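Local atomic coordinates of paenibacillus xanthan lyase (Paenibacillus, PDB entry 6F2P), a protein that cleaves the polysaccharide xanthan as a lyase, probably by eliminative scission of the terminal mannosyl-glucuronosyl linkage of its side chains. Residues 111-116 and 158-163; 510-515 and 602-607; 935-940 and 1028-1033. All coordinates share one frame; numbering follows the deposited sequence.

Contact 1: residues 111-116 and 158-163; sequences NQFYNG and YYTQAS. With CA (calcium ion), chain F.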
loop_
_atom_site.group_PDB
_atom_site.type_symbol
_atom_site.label_atom_id
_atom_site.label_comp_id
_atom_site.label_asym_id
_atom_site.label_seq_id
_atom_site.Cartn_x
_atom_site.Cartn_y
_atom_site.Cartn_z
ATOM N N ASN A 111 30.309 -43.548 1.331
ATOM C CA ASN A 111 30.651 -43.182 -0.039
ATOM C C ASN A 111 30.330 -41.751 -0.451
ATOM O O ASN A 111 31.078 -41.134 -1.215
ATOM C CB ASN A 111 29.989 -44.167 -1.003
ATOM C CG ASN A 111 30.541 -45.573 -0.858
ATOM O OD1 ASN A 111 29.868 -46.469 -0.355
ATOM N ND2 ASN A 111 31.780 -45.766 -1.292
ATOM N N GLN A 112 29.223 -41.226 0.063
ATOM C CA GLN A 112 28.712 -39.945 -0.403
ATOM C C GLN A 112 28.478 -38.913 0.696
ATOM O O GLN A 112 28.979 -37.793 0.604
ATOM C CB GLN A 112 27.428 -40.165 -1.206
ATOM C CG GLN A 112 27.696 -40.665 -2.609
ATOM C CD GLN A 112 28.602 -39.724 -3.363
ATOM O OE1 GLN A 112 29.647 -40.126 -3.870
ATOM N NE2 GLN A 112 28.209 -38.452 -3.435
ATOM N N PHE A 113 27.721 -39.294 1.723
ATOM C CA PHE A 113 27.258 -38.348 2.738
ATOM C C PHE A 113 27.711 -38.730 4.137
ATOM O O PHE A 113 27.119 -39.604 4.787
ATOM C CB PHE A 113 25.734 -38.238 2.718
ATOM C CG PHE A 113 25.212 -37.077 3.500
ATOM C CD1 PHE A 113 25.120 -35.821 2.919
ATOM C CD2 PHE A 113 24.820 -37.230 4.822
ATOM C CE1 PHE A 113 24.639 -34.731 3.640
ATOM C CE2 PHE A 113 24.338 -36.152 5.545
ATOM C CZ PHE A 113 24.248 -34.899 4.955
ATOM N N TYR A 114 28.746 -38.046 4.605
ATOM C CA TYR A 114 29.380 -38.384 5.868
ATOM C C TYR A 114 30.215 -37.223 6.377
ATOM O O TYR A 114 30.594 -36.327 5.619
ATOM C CB TYR A 114 30.272 -39.618 5.698
ATOM C CG TYR A 114 31.344 -39.456 4.639
ATOM C CD1 TYR A 114 32.574 -38.886 4.942
ATOM C CD2 TYR A 114 31.122 -39.879 3.333
ATOM C CE1 TYR A 114 33.558 -38.740 3.968
ATOM C CE2 TYR A 114 32.100 -39.737 2.351
ATOM C CZ TYR A 114 33.315 -39.166 2.673
ATOM O OH TYR A 114 34.279 -39.021 1.695
ATOM N N ASN A 115 30.523 -37.263 7.664
ATOM C CA ASN A 115 31.361 -36.241 8.262
ATOM C C ASN A 115 32.731 -36.165 7.587
ATOM O O ASN A 115 33.568 -37.049 7.758
ATOM C CB ASN A 115 31.512 -36.500 9.762
ATOM C CG ASN A 115 32.434 -35.512 10.430
ATOM O OD1 ASN A 115 32.678 -34.412 9.914
ATOM N ND2 ASN A 115 32.954 -35.893 11.596
ATOM N N GLY A 116 32.940 -35.106 6.811
ATOM C CA GLY A 116 34.211 -34.871 6.150
ATOM C C GLY A 116 34.127 -35.012 4.642
ATOM O O GLY A 116 35.108 -34.777 3.927
ATOM N N TYR A 158 25.613 -32.678 11.296
ATOM C CA TYR A 158 26.359 -31.628 12.001
ATOM C C TYR A 158 27.471 -31.049 11.121
ATOM O O TYR A 158 27.801 -29.864 11.206
ATOM C CB TYR A 158 27.017 -32.163 13.271
ATOM C CG TYR A 158 26.141 -32.341 14.497
ATOM C CD1 TYR A 158 24.928 -33.008 14.430
ATOM C CD2 TYR A 158 26.574 -31.894 15.740
ATOM C CE1 TYR A 158 24.160 -33.200 15.561
ATOM C CE2 TYR A 158 25.813 -32.078 16.874
ATOM C CZ TYR A 158 24.608 -32.731 16.783
ATOM O OH TYR A 158 23.850 -32.918 17.920
ATOM N N TYR A 159 28.068 -31.904 10.300
ATOM C CA TYR A 159 29.155 -31.484 9.427
ATOM C C TYR A 159 28.673 -30.524 8.345
ATOM O O TYR A 159 29.212 -29.427 8.198
ATOM C CB TYR A 159 29.839 -32.701 8.809
ATOM C CG TYR A 159 30.744 -32.372 7.652
ATOM C CD1 TYR A 159 31.911 -31.649 7.845
ATOM C CD2 TYR A 159 30.436 -32.794 6.367
ATOM C CE1 TYR A 159 32.748 -31.348 6.784
ATOM C CE2 TYR A 159 31.266 -32.504 5.298
ATOM C CZ TYR A 159 32.421 -31.777 5.510
ATOM O OH TYR A 159 33.248 -31.478 4.450
ATOM N N THR A 160 27.655 -30.929 7.593
ATOM C CA THR A 160 27.127 -30.079 6.532
ATOM C C THR A 160 26.272 -28.922 7.054
ATOM O O THR A 160 26.230 -27.861 6.437
ATOM C CB THR A 160 26.312 -30.881 5.507
ATOM O OG1 THR A 160 25.128 -31.394 6.128
ATOM C CG2 THR A 160 27.131 -32.031 4.953
ATOM N N GLN A 161 25.599 -29.116 8.186
ATOM C CA GLN A 161 24.691 -28.092 8.710
ATOM C C GLN A 161 24.987 -27.782 10.172
ATOM O O GLN A 161 24.299 -28.277 11.075
ATOM C CB GLN A 161 23.234 -28.535 8.547
ATOM C CG GLN A 161 22.203 -27.479 8.903
ATOM C CD GLN A 161 22.433 -26.208 8.143
ATOM O OE1 GLN A 161 22.976 -25.248 8.680
ATOM N NE2 GLN A 161 22.045 -26.195 6.875
ATOM N N ALA A 162 26.000 -26.947 10.399
ATOM C CA ALA A 162 26.548 -26.744 11.745
ATOM C C ALA A 162 25.846 -25.675 12.560
ATOM O O ALA A 162 25.713 -25.814 13.772
ATOM C CB ALA A 162 28.033 -26.442 11.680
ATOM N N SER A 163 25.420 -24.601 11.902
ATOM C CA SER A 163 24.809 -23.479 12.608
ATOM C C SER A 163 23.829 -22.741 11.715
ATOM O O SER A 163 23.795 -22.959 10.509
ATOM C CB SER A 163 25.885 -22.503 13.057
ATOM O OG SER A 163 26.493 -21.901 11.928
HETATM CA CA CA F . 24.152 -23.390 8.212
HETATM O O HOH W 1 25.745 -24.723 6.898
HETATM O O HOH W 2 23.210 -23.482 5.843
HETATM O O HOH W 3 26.312 -23.322 9.393
HETATM O O HOH W 4 25.493 -21.839 7.137
#
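The loop that leaves helix 95-111 runs past the last turn of helix 147-160, nearest at Asn115 and Tyr159, whose CA atoms are 5.4 Å apart. Both belong to the alpha-helical domain of polysaccharide lyase family 8, where the ring of Tyr159 packs by a CH-pi contact against the loop backbone at the helix's C-terminal end. Tyr159, with CG anti to its backbone N, spreads one face of its ring under the Asn115-Gly116 peptide. Gly116 N lies 3.3 Å above the ring plane, over its centre, and Gly116 CA makes the CH-pi contact 3.9 Å from the Tyr159 ring centroid, 20° off the normal. At phi 112° a CB on Gly116 would jam against the carbonyl O of Asn115, which by itself calls for glycine here. The phenol OH is held by Cys117 O, which ties the far end of the ring to the same loop. From the other end Asn115 OD1 reaches Tyr159 CB at 3.5 Å. Deeper in, Phe113 brings CE1 and CZ obliquely against Thr160, CZ lying 3.8 Å from OG1; that hydroxyl is hydrogen-bonded to Trp126 O, and helix 123-141 covers the ring. Just past the helix end the chain binds a seven-coordinate calcium, completed by Glu174 and four waters: Gln161, bent at chi2, places OE1 2.2 Å from the ion, and Ser163 O binds it at 2.4 Å.

Contact 2: residues 510-515 and 602-607; sequences TIVENR and LWFDHG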
loop_
_atom_site.group_PDB
_atom_site.type_symbol
_atom_site.label_atom_id
_atom_site.label_comp_id
_atom_site.label_asym_id
_atom_site.label_seq_id
_atom_site.Cartn_x
_atom_site.Cartn_y
_atom_site.Cartn_z
ATOM N N THR A 510 -7.709 -3.209 -23.460
ATOM C CA THR A 510 -8.045 -3.387 -22.051
ATOM C C THR A 510 -8.952 -4.600 -21.922
ATOM O O THR A 510 -10.016 -4.652 -22.544
ATOM C CB THR A 510 -8.747 -2.154 -21.472
ATOM O OG1 THR A 510 -7.780 -1.112 -21.269
ATOM C CG2 THR A 510 -9.432 -2.494 -20.138
ATOM N N ILE A 511 -8.529 -5.580 -21.126
ATOM C CA ILE A 511 -9.249 -6.845 -21.079
ATOM C C ILE A 511 -10.328 -6.837 -20.015
ATOM O O ILE A 511 -10.035 -6.702 -18.826
ATOM C CB ILE A 511 -8.307 -8.037 -20.826
ATOM C CG1 ILE A 511 -7.065 -7.949 -21.723
ATOM C CG2 ILE A 511 -9.057 -9.345 -21.015
ATOM C CD1 ILE A 511 -7.369 -7.774 -23.194
ATOM N N VAL A 512 -11.579 -6.977 -20.440
ATOM C CA VAL A 512 -12.681 -7.025 -19.486
ATOM C C VAL A 512 -12.787 -8.410 -18.864
ATOM O O VAL A 512 -12.981 -8.555 -17.652
ATOM C CB VAL A 512 -14.033 -6.657 -20.132
ATOM C CG1 VAL A 512 -15.185 -7.020 -19.205
ATOM C CG2 VAL A 512 -14.077 -5.187 -20.465
ATOM N N GLU A 513 -12.648 -9.427 -19.704
ATOM C CA GLU A 513 -12.859 -10.799 -19.277
ATOM C C GLU A 513 -11.975 -11.747 -20.081
ATOM O O GLU A 513 -11.606 -11.455 -21.223
ATOM C CB GLU A 513 -14.336 -11.159 -19.437
ATOM C CG GLU A 513 -14.733 -12.516 -18.905
ATOM C CD GLU A 513 -14.225 -12.779 -17.495
ATOM O OE1 GLU A 513 -14.983 -12.540 -16.533
ATOM O OE2 GLU A 513 -13.073 -13.246 -17.346
ATOM N N ASN A 514 -11.602 -12.862 -19.463
ATOM C CA ASN A 514 -11.004 -13.977 -20.179
ATOM C C ASN A 514 -11.294 -15.230 -19.377
ATOM O O ASN A 514 -10.428 -15.742 -18.686
ATOM C CB ASN A 514 -9.496 -13.783 -20.381
ATOM C CG ASN A 514 -8.949 -14.664 -21.494
ATOM O OD1 ASN A 514 -9.593 -15.630 -21.897
ATOM N ND2 ASN A 514 -7.770 -14.331 -22.001
ATOM N N ARG A 515 -12.533 -15.706 -19.455
ATOM C CA ARG A 515 -13.019 -16.722 -18.531
ATOM C C ARG A 515 -12.911 -18.112 -19.113
ATOM O O ARG A 515 -13.246 -18.323 -20.275
ATOM C CB ARG A 515 -14.490 -16.458 -18.202
ATOM C CG ARG A 515 -15.015 -17.214 -16.988
ATOM C CD ARG A 515 -14.572 -16.523 -15.710
ATOM N NE ARG A 515 -15.074 -17.188 -14.511
ATOM C CZ ARG A 515 -14.667 -16.888 -13.281
ATOM N NH1 ARG A 515 -13.760 -15.940 -13.109
ATOM N NH2 ARG A 515 -15.158 -17.537 -12.231
ATOM N N LEU A 602 -13.462 -11.073 -23.477
ATOM C CA LEU A 602 -14.101 -9.799 -23.802
ATOM C C LEU A 602 -13.095 -8.674 -23.581
ATOM O O LEU A 602 -12.402 -8.663 -22.564
ATOM C CB LEU A 602 -15.328 -9.581 -22.917
ATOM C CG LEU A 602 -16.366 -10.709 -22.840
ATOM C CD1 LEU A 602 -17.434 -10.396 -21.811
ATOM C CD2 LEU A 602 -17.007 -10.965 -24.189
ATOM N N TRP A 603 -12.998 -7.732 -24.520
ATOM C CA TRP A 603 -12.061 -6.622 -24.342
ATOM C C TRP A 603 -12.373 -5.333 -25.115
ATOM O O TRP A 603 -13.261 -5.293 -25.961
ATOM C CB TRP A 603 -10.625 -7.076 -24.616
ATOM C CG TRP A 603 -10.275 -7.310 -26.067
ATOM C CD1 TRP A 603 -9.544 -6.488 -26.875
ATOM C CD2 TRP A 603 -10.611 -8.456 -26.865
ATOM N NE1 TRP A 603 -9.414 -7.042 -28.126
ATOM C CE2 TRP A 603 -10.060 -8.250 -28.145
ATOM C CE3 TRP A 603 -11.326 -9.636 -26.622
ATOM C CZ2 TRP A 603 -10.203 -9.178 -29.177
ATOM C CZ3 TRP A 603 -11.472 -10.552 -27.653
ATOM C CH2 TRP A 603 -10.908 -10.318 -28.911
ATOM N N PHE A 604 -11.640 -4.275 -24.781
ATOM C CA PHE A 604 -11.729 -3.003 -25.480
ATOM C C PHE A 604 -10.512 -2.824 -26.366
ATOM O O PHE A 604 -9.393 -3.206 -25.995
ATOM C CB PHE A 604 -11.753 -1.829 -24.497
ATOM C CG PHE A 604 -12.900 -1.854 -23.526
ATOM C CD1 PHE A 604 -14.210 -1.780 -23.970
ATOM C CD2 PHE A 604 -12.665 -1.900 -22.160
ATOM C CE1 PHE A 604 -15.264 -1.784 -23.070
ATOM C CE2 PHE A 604 -13.721 -1.896 -21.250
ATOM C CZ PHE A 604 -15.019 -1.842 -21.708
ATOM N N ASP A 605 -10.721 -2.217 -27.527
ATOM C CA ASP A 605 -9.614 -1.867 -28.397
ATOM C C ASP A 605 -9.534 -0.360 -28.500
ATOM O O ASP A 605 -10.376 0.264 -29.136
ATOM C CB ASP A 605 -9.805 -2.487 -29.783
ATOM C CG ASP A 605 -8.595 -2.286 -30.698
ATOM O OD1 ASP A 605 -7.810 -1.315 -30.514
ATOM O OD2 ASP A 605 -8.434 -3.111 -31.620
ATOM N N HIS A 606 -8.505 0.215 -27.884
ATOM C CA HIS A 606 -8.282 1.659 -27.915
ATOM C C HIS A 606 -7.546 2.110 -29.169
ATOM O O HIS A 606 -7.243 3.296 -29.321
ATOM C CB HIS A 606 -7.492 2.103 -26.684
ATOM C CG HIS A 606 -8.043 1.580 -25.397
ATOM N ND1 HIS A 606 -9.158 2.118 -24.790
ATOM C CD2 HIS A 606 -7.642 0.555 -24.606
ATOM C CE1 HIS A 606 -9.417 1.451 -23.678
ATOM N NE2 HIS A 606 -8.512 0.495 -23.547
ATOM N N GLY A 607 -7.246 1.161 -30.055
ATOM C CA GLY A 607 -6.523 1.457 -31.279
ATOM C C GLY A 607 -5.035 1.704 -31.089
ATOM O O GLY A 607 -4.489 1.538 -30.000
#
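Two strands of the family 8 super-sandwich domain, 508-516 and 595-607, run antiparallel here and carry a classic beta bulge. Thr510 and Phe604 form a regular hydrogen-bonded pair, in which Phe604 N donates to Thr510 O at 2.8 Å and nearly straight, 172°. Ile511 and Trp603 follow as a non-hydrogen-bonded pair, after which the register slips by one residue and Val512 and Glu513 together face Leu602. Leu602 O therefore accepts twice: from Val512 N at 2.8 Å along a bent path (131°), the donor above the carbonyl plane, and from Glu513 N at 3.0 Å, in plane and on a lone pair.

Phe604 can be traced outward. Its CB passes Thr510 O at 3.8 Å. CG, anti to its own carbonyl carbon, starts a ring that lies beside the threonine side chain and points the same way, with CD2 3.9 Å from Thr510 CG2 and Thr510 CB in the ring plane at its edge. Farther out, CE2 comes within 3.4 Å of Val512 CG2, and CZ ends near the same methyl, so the bulged valine meets the ring tip obliquely. Thr510 OG1 turns instead to His606, forming a 2.9 Å hydrogen bond with NE2 in the imidazole plane, in which either could donate, and is also hydrogen-bonded to Thr439 OG1. On the opposite face of the sheet, Ile511 CD1 rests 3.6 Å from Trp603 CB, while the indole takes a cation-pi contact from Arg434.

Thr510, Phe604 and His606 pack on Tyr615 of strand 613-621, and Val512 on Tyr617 and on Tyr561 and Phe563 of strand 559-563, all in the facing nine-stranded sheet, while within their own sheet strand 566-578 flanks 595-607 and strand 439-441 flanks 508-516.

Contact 3: residues 935-940 and 1028-1033; sequences ADYIHD and YVVADA. With CA (calcium ion), chain G.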
loop_
_atom_site.group_PDB
_atom_site.type_symbol
_atom_site.label_atom_id
_atom_site.label_comp_id
_atom_site.label_asym_id
_atom_site.label_seq_id
_atom_site.Cartn_x
_atom_site.Cartn_y
_atom_site.Cartn_z
ATOM N N ALA A 935 -9.180 58.329 -8.881
ATOM C CA ALA A 935 -9.491 59.326 -9.891
ATOM C C ALA A 935 -9.741 60.659 -9.200
ATOM O O ALA A 935 -9.080 61.666 -9.477
ATOM C CB ALA A 935 -10.722 58.903 -10.671
ATOM N N ASP A 936 -10.684 60.629 -8.267
ATOM C CA ASP A 936 -11.267 61.833 -7.703
ATOM C C ASP A 936 -10.990 61.996 -6.207
ATOM O O ASP A 936 -10.306 61.174 -5.592
ATOM C CB ASP A 936 -12.783 61.802 -7.929
ATOM C CG ASP A 936 -13.468 60.646 -7.195
ATOM O OD1 ASP A 936 -12.765 59.745 -6.681
ATOM O OD2 ASP A 936 -14.717 60.619 -7.160
ATOM N N TYR A 937 -11.528 63.079 -5.648
ATOM C CA TYR A 937 -11.647 63.284 -4.208
ATOM C C TYR A 937 -12.965 64.012 -3.971
ATOM O O TYR A 937 -13.622 64.413 -4.924
ATOM C CB TYR A 937 -10.479 64.111 -3.671
ATOM C CG TYR A 937 -10.156 65.342 -4.486
ATOM C CD1 TYR A 937 -10.822 66.541 -4.268
ATOM C CD2 TYR A 937 -9.175 65.305 -5.469
ATOM C CE1 TYR A 937 -10.523 67.667 -5.012
ATOM C CE2 TYR A 937 -8.867 66.425 -6.217
ATOM C CZ TYR A 937 -9.542 67.604 -5.987
ATOM O OH TYR A 937 -9.233 68.721 -6.735
ATOM N N ILE A 938 -13.360 64.184 -2.717
ATOM C CA ILE A 938 -14.599 64.896 -2.431
ATOM C C ILE A 938 -14.387 66.091 -1.495
ATOM O O ILE A 938 -13.369 66.176 -0.808
ATOM C CB ILE A 938 -15.691 63.950 -1.881
ATOM C CG1 ILE A 938 -15.192 63.189 -0.653
ATOM C CG2 ILE A 938 -16.123 62.966 -2.950
ATOM C CD1 ILE A 938 -16.255 62.313 -0.019
ATOM N N HIS A 939 -15.335 67.027 -1.495
ATOM C CA HIS A 939 -15.253 68.200 -0.624
ATOM C C HIS A 939 -16.620 68.688 -0.143
ATOM O O HIS A 939 -17.646 68.394 -0.760
ATOM C CB HIS A 939 -14.438 69.335 -1.270
ATOM C CG HIS A 939 -15.050 69.909 -2.514
ATOM N ND1 HIS A 939 -16.240 70.605 -2.509
ATOM C CD2 HIS A 939 -14.618 69.914 -3.799
ATOM C CE1 HIS A 939 -16.523 71.000 -3.738
ATOM N NE2 HIS A 939 -15.554 70.594 -4.539
ATOM N N ASP A 940 -16.623 69.427 0.966
ATOM C CA ASP A 940 -17.864 69.847 1.622
ATOM C C ASP A 940 -18.434 71.148 1.052
ATOM O O ASP A 940 -19.522 71.585 1.442
ATOM C CB ASP A 940 -17.663 69.978 3.139
ATOM C CG ASP A 940 -16.762 71.147 3.520
ATOM O OD1 ASP A 940 -15.816 71.459 2.758
ATOM O OD2 ASP A 940 -17.007 71.751 4.591
ATOM N N TYR A 1028 -12.269 74.961 2.810
ATOM C CA TYR A 1028 -12.781 73.739 2.197
ATOM C C TYR A 1028 -12.238 72.485 2.881
ATOM O O TYR A 1028 -11.045 72.393 3.177
ATOM C CB TYR A 1028 -12.436 73.703 0.703
ATOM C CG TYR A 1028 -13.361 74.523 -0.168
ATOM C CD1 TYR A 1028 -14.586 74.016 -0.580
ATOM C CD2 TYR A 1028 -13.008 75.801 -0.585
ATOM C CE1 TYR A 1028 -15.434 74.761 -1.376
ATOM C CE2 TYR A 1028 -13.853 76.553 -1.381
ATOM C CZ TYR A 1028 -15.066 76.025 -1.771
ATOM O OH TYR A 1028 -15.919 76.757 -2.564
ATOM N N VAL A 1029 -13.118 71.518 3.118
ATOM C CA VAL A 1029 -12.713 70.248 3.715
ATOM C C VAL A 1029 -12.673 69.124 2.673
ATOM O O VAL A 1029 -13.702 68.736 2.132
ATOM C CB VAL A 1029 -13.650 69.849 4.879
ATOM C CG1 VAL A 1029 -13.243 68.497 5.466
ATOM C CG2 VAL A 1029 -13.645 70.920 5.953
ATOM N N VAL A 1030 -11.481 68.600 2.404
ATOM C CA VAL A 1030 -11.304 67.528 1.423
ATOM C C VAL A 1030 -11.222 66.150 2.087
ATOM O O VAL A 1030 -10.577 65.988 3.122
ATOM C CB VAL A 1030 -10.032 67.769 0.553
ATOM C CG1 VAL A 1030 -9.640 66.520 -0.227
ATOM C CG2 VAL A 1030 -10.241 68.953 -0.385
ATOM N N ALA A 1031 -11.891 65.166 1.491
ATOM C CA ALA A 1031 -11.781 63.769 1.912
ATOM C C ALA A 1031 -11.275 62.924 0.744
ATOM O O ALA A 1031 -11.866 62.945 -0.335
ATOM C CB ALA A 1031 -13.131 63.247 2.406
ATOM N N ASP A 1032 -10.190 62.180 0.956
ATOM C CA ASP A 1032 -9.562 61.421 -0.127
ATOM C C ASP A 1032 -9.309 59.951 0.241
ATOM O O ASP A 1032 -10.116 59.077 -0.085
ATOM C CB ASP A 1032 -8.260 62.107 -0.565
ATOM C CG ASP A 1032 -7.670 61.509 -1.830
ATOM O OD1 ASP A 1032 -8.421 60.891 -2.616
ATOM O OD2 ASP A 1032 -6.449 61.676 -2.045
ATOM N N ALA A 1033 -8.194 59.683 0.918
ATOM C CA ALA A 1033 -7.834 58.311 1.273
ATOM C C ALA A 1033 -7.006 58.166 2.562
ATOM O O ALA A 1033 -6.224 59.053 2.930
ATOM C CB ALA A 1033 -7.121 57.630 0.103
HETATM CA CA CA G . -9.867 59.423 -4.043
#
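Asp940 OD1 is gripped by two backbone N-H groups: Val1029 N, 2.7 Å from it across the contact at 162°, and, weakly, Asn942 N in the turn that follows. The first donor arrives 40° out of the carboxylate plane. CG sits in the crowded position between the backbone N and the carbonyl carbon, which folds the carboxylate back over Val1029, crossing its side chain at about a right angle. Since Asp940 N also donates to Val1029 O at 3.2 Å, the two residues are joined by a pair of bonds in opposite directions, and OD2 is left to form a salt bridge with Lys945. An alanine here has no carboxylate to accept from Val1029 N or to pair with Lys945, and would probably loosen this end of the strand pairing.

In this Golvesin C-terminal domain, strands 937-939 and 1030-1039 pair antiparallel: Ile938 N reaches Ala1031 O at 3.1 Å, and Ala1031 N returns to Ile938 O at 2.9 Å. On the face carrying Ile938 and Ala1031, CG1 of Ile938 lies 3.7 Å from Ala1031 CB, and both residues pack on Val950 of the facing sheet. Beside Asp940, the edge of the Tyr1028 ring is directed at the face of His939 in a T-shaped pair, centroids 5.6 Å apart and planes at 76°.

At the opposite end a calcium ion bridges the two segments just beyond the paired residues, bound by Asp936 O at 2.4 Å and Asp1032 OD1 at 2.5 Å. Asp910, Asn911 and Tyr933 complete the site. Carboxylates from Asp910 and Asp1032 probably offset the ion's charge and would probably repel each other without it. The strand pair is joined by metal coordination at one end and by a carboxylate that accepts a backbone N-H at the other.

Overall arrangement
The three contacts come in series along the chain, each in a different domain of an elongated molecule. Contact 1 belongs to the N-terminal helical domain, contact 2 to the super-sandwich domain and contact 3 to the Golvesin-type domain near the C terminus. Between centres, contacts 1 and 2 are about 57 Å apart, contacts 2 and 3 about 75 Å, and contacts 1 and 3, on opposite sides of the chain's centre, about 107 Å; they share no helix or sheet. Contacts 2 and 3 each join distant parts of the sequence through antiparallel strands, whereas contact 1 joins a loop to a helix end. Calcium is bound at contacts 1 and 3, so each ion probably stabilises its own domain.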